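Local coordinates for Glyco_hydro_cc domain-containing protein (Cryptococcus neoformans, PDB 6UBC) that probably binds beta-1,3-glucan oligosaccharides, as a member of glycoside hydrolase family GH128 (subgroup VII), at residues Glu388-Ile393 / Gly433-Thr438. Sequence-based numbering, arbitrary orientation.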
loop_
_atom_site.group_PDB
_atom_site.type_symbol
_atom_site.label_atom_id
_atom_site.label_comp_id
_atom_site.label_asym_id
_atom_site.label_seq_id
_atom_site.Cartn_x
_atom_site.Cartn_y
_atom_site.Cartn_z
ATOM N N GLU A 388 -11.370 -10.716 -17.544
ATOM C CA GLU A 388 -9.946 -10.870 -17.160
ATOM C C GLU A 388 -9.727 -10.221 -15.800
ATOM O O GLU A 388 -8.936 -10.794 -15.010
ATOM C CB GLU A 388 -9.086 -10.153 -18.221
ATOM C CG GLU A 388 -7.588 -10.124 -17.964
ATOM C CD GLU A 388 -6.761 -9.194 -18.884
ATOM O OE1 GLU A 388 -7.390 -8.412 -19.658
ATOM O OE2 GLU A 388 -5.481 -9.236 -18.836
ATOM N N ILE A 389 -10.333 -9.043 -15.536
ATOM C CA ILE A 389 -10.219 -8.370 -14.210
ATOM C C ILE A 389 -10.703 -9.278 -13.095
ATOM O O ILE A 389 -10.025 -9.354 -12.095
ATOM C CB ILE A 389 -10.943 -7.008 -14.212
ATOM C CG1 ILE A 389 -10.079 -6.012 -14.991
ATOM C CG2 ILE A 389 -11.276 -6.512 -12.832
ATOM C CD1 ILE A 389 -10.804 -4.756 -15.462
ATOM N N ASN A 390 -11.868 -9.875 -13.259
ATOM C CA ASN A 390 -12.450 -10.765 -12.228
ATOM C C ASN A 390 -11.475 -11.914 -11.930
ATOM O O ASN A 390 -11.252 -12.224 -10.754
ATOM C CB ASN A 390 -13.813 -11.305 -12.630
ATOM C CG ASN A 390 -14.888 -10.262 -12.669
ATOM O OD1 ASN A 390 -14.795 -9.201 -12.021
ATOM N ND2 ASN A 390 -15.904 -10.544 -13.448
ATOM N N THR A 391 -10.939 -12.543 -12.972
ATOM C CA THR A 391 -9.992 -13.677 -12.832
ATOM C C THR A 391 -8.746 -13.243 -12.062
ATOM O O THR A 391 -8.309 -13.950 -11.103
ATOM C CB THR A 391 -9.610 -14.282 -14.175
ATOM O OG1 THR A 391 -10.824 -14.697 -14.802
ATOM C CG2 THR A 391 -8.627 -15.398 -13.977
ATOM N N PHE A 392 -8.255 -12.071 -12.411
ATOM C CA PHE A 392 -7.088 -11.460 -11.749
ATOM C C PHE A 392 -7.373 -11.253 -10.272
ATOM O O PHE A 392 -6.502 -11.596 -9.481
ATOM C CB PHE A 392 -6.690 -10.164 -12.445
ATOM C CG PHE A 392 -5.472 -9.540 -11.849
ATOM C CD1 PHE A 392 -4.222 -9.929 -12.281
ATOM C CD2 PHE A 392 -5.587 -8.490 -10.934
ATOM C CE1 PHE A 392 -3.091 -9.280 -11.815
ATOM C CE2 PHE A 392 -4.469 -7.856 -10.452
ATOM C CZ PHE A 392 -3.209 -8.294 -10.851
ATOM N N ILE A 393 -8.501 -10.630 -9.935
ATOM C CA ILE A 393 -8.806 -10.311 -8.515
ATOM C C ILE A 393 -8.891 -11.650 -7.765
ATOM O O ILE A 393 -8.326 -11.762 -6.668
ATOM C CB ILE A 393 -10.116 -9.490 -8.401
ATOM C CG1 ILE A 393 -9.948 -8.047 -8.919
ATOM C CG2 ILE A 393 -10.567 -9.503 -6.965
ATOM C CD1 ILE A 393 -11.257 -7.345 -9.254
ATOM N N GLY A 433 -15.552 -4.256 -7.615
ATOM C CA GLY A 433 -15.660 -4.114 -6.147
ATOM C C GLY A 433 -16.256 -5.365 -5.502
ATOM O O GLY A 433 -15.731 -5.873 -4.437
ATOM N N GLN A 434 -17.333 -5.869 -6.097
ATOM C CA GLN A 434 -18.011 -7.098 -5.606
ATOM C C GLN A 434 -17.110 -8.320 -5.756
ATOM O O GLN A 434 -17.163 -9.167 -4.879
ATOM C CB GLN A 434 -19.298 -7.291 -6.405
ATOM C CG GLN A 434 -20.287 -6.200 -6.137
ATOM C CD GLN A 434 -21.540 -6.364 -6.971
ATOM O OE1 GLN A 434 -22.029 -7.493 -7.175
ATOM N NE2 GLN A 434 -22.099 -5.209 -7.351
ATOM N N THR A 435 -16.319 -8.423 -6.823
ATOM C CA THR A 435 -15.434 -9.594 -6.998
ATOM C C THR A 435 -14.408 -9.540 -5.852
ATOM O O THR A 435 -14.121 -10.578 -5.253
ATOM C CB THR A 435 -14.680 -9.609 -8.331
ATOM O OG1 THR A 435 -15.661 -9.688 -9.372
ATOM C CG2 THR A 435 -13.729 -10.780 -8.416
ATOM N N TYR A 436 -13.861 -8.362 -5.558
ATOM C CA TYR A 436 -12.882 -8.293 -4.452
ATOM C C TYR A 436 -13.584 -8.698 -3.144
ATOM O O TYR A 436 -13.028 -9.492 -2.371
ATOM C CB TYR A 436 -12.326 -6.874 -4.274
ATOM C CG TYR A 436 -11.272 -6.744 -3.205
ATOM C CD1 TYR A 436 -10.056 -7.384 -3.320
ATOM C CD2 TYR A 436 -11.421 -5.828 -2.169
ATOM C CE1 TYR A 436 -9.055 -7.183 -2.394
ATOM C CE2 TYR A 436 -10.434 -5.643 -1.214
ATOM C CZ TYR A 436 -9.238 -6.325 -1.321
ATOM O OH TYR A 436 -8.210 -6.131 -0.417
ATOM N N LEU A 437 -14.760 -8.130 -2.893
ATOM C CA LEU A 437 -15.485 -8.391 -1.612
ATOM C C LEU A 437 -15.724 -9.902 -1.495
ATOM O O LEU A 437 -15.502 -10.460 -0.405
ATOM C CB LEU A 437 -16.749 -7.558 -1.498
ATOM C CG LEU A 437 -17.648 -7.821 -0.258
ATOM C CD1 LEU A 437 -16.871 -7.707 1.006
ATOM C CD2 LEU A 437 -18.883 -6.922 -0.252
ATOM N N THR A 438 -16.224 -10.541 -2.528
ATOM C CA THR A 438 -16.514 -11.986 -2.500
ATOM C C THR A 438 -15.248 -12.784 -2.261
ATOM O O THR A 438 -15.283 -13.689 -1.441
ATOM C CB THR A 438 -17.193 -12.441 -3.792
ATOM O OG1 THR A 438 -18.421 -11.720 -3.888
ATOM C CG2 THR A 438 -17.450 -13.919 -3.754
#
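Thr435 OG1 lies 2.8 Å from Asn390 OD1, with the two side chains crossing nearly at right angles between helices that run in the same general direction. The hydroxyl proton could go to this amide oxygen or to the backbone O of Glu431, one turn earlier in its own helix, so the short distance does not settle the donor's choice. Threonine suits the place because it faces both ways chemically: chi1 of -63° sets OG1 beside its backbone N, near the amide, and puts CG2 anti to that N, 3.7 Å from Ile393 CG2. That same isoleucine methyl rests 3.6 Å from Tyr436 CA and lies beside the edge of the tyrosine ring, near its plane. A beta-branched isoleucine fits here, since its methyl branch, held close to the backbone, packs directly against the neighbouring helix, the segment axes being 9.4 Å apart and inclined by 23°. Behind this first shell, Gln386 NE2 donates to Asn390 OD1 within helix 386-402 and Glu431 OE2 accepts from ND2 across to helix 431-441, bonds that together hold the amide's rotation. Tyr436 is tethered by its OH to Gly205 O of strand 204-207. Helices 386-402 and 431-441 thus pack side by side outside a curled, mostly parallel sheet, consistent with the family's (beta/alpha)8 barrel, with Ile393 and Tyr436 both touching Tyr411 of strand 406-411.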